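Local coordinates for protein ribulose-bisphosphate carboxylase (Alicyclobacillus acidocaldarius subsp. acidocaldarius, PDB 4NAS) that belongs to the ribulose-bisphosphate carboxylase large-chain family and pairs an N-terminal domain with a TIM-barrel catalytic domain that holds a calcium site, at residues S223-A228 / V251-R256. Sequence-based numbering, arbitrary orientation.
Sequences SLRERA and VADLAR
The guanidinium of Arg225 and the carboxylate of Asp253 are the flat groups that lie near each other, their planes turned 54° apart and their charged atoms not touching. Asp253 CB reaches the guanidinium obliquely, with Arg225 NH1 4.0 Å away. The charged ends do not join: Arg225 NH1 and Asp253 OD2 are 4.5 Å apart, and that oxygen lies well out of the guanidinium plane. Any attraction is therefore between charges alone, with no N-H aimed at the oxygen. The arginine chain crosses from helix 221-233 to helix 248-256. It runs out extended to CD (chi2 166°), and CD of Arg225 packs 3.8 Å from the backbone O of Asp253. The chain then bends at chi3 (57°), and the guanidinium turns aside so that NH1 lies near Asp253 CB. The subunit interface borders the pair: in the second subunit, His222 gives a weak hydrogen bond from its backbone N to Asp253 OD2 and packs on Arg225, while Val221 packs on Asp253.

Beside this polar pair, Leu254 CD1 approaches Arg225 CG at 4.4 Å, and Leu254 also rests on Leu217, as does Leu224 from the other helix. The backbones come nearest at Arg225 and Leu254, whose CA atoms are 6.1 Å apart. No hydrogen bond crosses between the two segments.

Helices 221-233 and 248-256 flank strand 238-242 in sequence, and Ala228 and Val251 pack on it. Neighbouring outer helices of this kind are characteristic of the beta-alpha repeats of a TIM barrel.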
# COMPACT_ATOMS: atom_id res chain seq x y z
N SER B 223 -4.82 8.18 -16.19
CA SER B 223 -4.23 8.29 -17.52
C SER B 223 -3.04 7.33 -17.64
O SER B 223 -2.37 7.28 -18.67
CB SER B 223 -3.82 9.73 -17.81
OG SER B 223 -2.72 10.13 -17.02
N LEU B 224 -2.83 6.53 -16.60
CA LEU B 224 -1.72 5.59 -16.54
C LEU B 224 -1.75 4.53 -17.65
O LEU B 224 -0.73 4.23 -18.27
CB LEU B 224 -1.68 4.92 -15.17
CG LEU B 224 -0.31 4.42 -14.71
CD1 LEU B 224 0.68 5.56 -14.67
CD2 LEU B 224 -0.43 3.78 -13.33
N ARG B 225 -2.92 3.95 -17.89
CA ARG B 225 -3.01 2.87 -18.87
C ARG B 225 -2.82 3.43 -20.29
O ARG B 225 -2.12 2.82 -21.13
CB ARG B 225 -4.33 2.10 -18.70
CG ARG B 225 -4.23 0.60 -19.02
CD ARG B 225 -5.44 -0.18 -18.51
NE ARG B 225 -6.69 0.36 -19.06
CZ ARG B 225 -7.88 -0.21 -18.94
NH1 ARG B 225 -8.01 -1.35 -18.28
NH2 ARG B 225 -8.94 0.37 -19.47
N GLU B 226 -3.39 4.59 -20.56
CA GLU B 226 -3.16 5.24 -21.85
C GLU B 226 -1.68 5.61 -22.02
O GLU B 226 -1.11 5.43 -23.10
CB GLU B 226 -4.04 6.48 -22.01
CG GLU B 226 -3.89 7.19 -23.37
CD GLU B 226 -4.29 6.30 -24.56
OE1 GLU B 226 -5.16 5.41 -24.38
OE2 GLU B 226 -3.74 6.49 -25.67
N ARG B 227 -1.03 6.11 -20.97
CA ARG B 227 0.39 6.43 -21.08
C ARG B 227 1.23 5.17 -21.32
O ARG B 227 2.15 5.19 -22.13
CB ARG B 227 0.91 7.21 -19.86
CG ARG B 227 2.36 7.69 -20.08
CD ARG B 227 2.88 8.67 -19.02
NE ARG B 227 3.55 9.83 -19.63
CZ ARG B 227 3.93 10.90 -18.93
NH1 ARG B 227 3.74 10.94 -17.62
NH2 ARG B 227 4.52 11.92 -19.53
N ALA B 228 0.90 4.09 -20.63
CA ALA B 228 1.60 2.81 -20.81
C ALA B 228 1.51 2.36 -22.27
O ALA B 228 2.47 1.82 -22.85
CB ALA B 228 0.99 1.76 -19.90
N VAL B 251 -1.56 -1.98 -11.24
CA VAL B 251 -0.63 -2.73 -12.09
C VAL B 251 -1.29 -3.91 -12.81
O VAL B 251 -0.95 -4.20 -13.96
CB VAL B 251 0.62 -3.20 -11.27
CG1 VAL B 251 1.61 -3.94 -12.16
CG2 VAL B 251 1.29 -1.97 -10.66
N ALA B 252 -2.25 -4.57 -12.15
CA ALA B 252 -2.98 -5.69 -12.77
C ALA B 252 -3.66 -5.30 -14.08
O ALA B 252 -3.63 -6.07 -15.05
CB ALA B 252 -4.02 -6.28 -11.80
N ASP B 253 -4.27 -4.12 -14.11
CA ASP B 253 -4.95 -3.67 -15.33
C ASP B 253 -3.97 -3.48 -16.49
O ASP B 253 -4.29 -3.74 -17.64
CB ASP B 253 -5.74 -2.38 -15.09
CG ASP B 253 -7.00 -2.59 -14.23
OD1 ASP B 253 -7.42 -3.74 -13.99
OD2 ASP B 253 -7.56 -1.57 -13.79
N LEU B 254 -2.77 -3.00 -16.16
CA LEU B 254 -1.70 -2.82 -17.17
C LEU B 254 -1.25 -4.16 -17.75
O LEU B 254 -1.04 -4.31 -18.97
CB LEU B 254 -0.48 -2.16 -16.54
CG LEU B 254 -0.39 -0.66 -16.24
CD1 LEU B 254 -1.63 -0.11 -15.60
CD2 LEU B 254 0.82 -0.41 -15.33
N ALA B 255 -1.05 -5.12 -16.87
CA ALA B 255 -0.58 -6.43 -17.28
C ALA B 255 -1.67 -7.16 -18.08
O ALA B 255 -1.39 -8.00 -18.94
CB ALA B 255 -0.15 -7.22 -16.03
N ARG B 256 -2.93 -6.82 -17.83
CA ARG B 256 -4.01 -7.48 -18.55
C ARG B 256 -4.28 -6.88 -19.93
O ARG B 256 -4.74 -7.58 -20.83
CB ARG B 256 -5.30 -7.47 -17.72
CG ARG B 256 -6.32 -8.51 -18.20
CD ARG B 256 -7.63 -8.42 -17.44
NE ARG B 256 -7.49 -8.45 -15.99
CZ ARG B 256 -7.46 -9.56 -15.25
NH1 ARG B 256 -7.55 -10.75 -15.83
NH2 ARG B 256 -7.34 -9.47 -13.94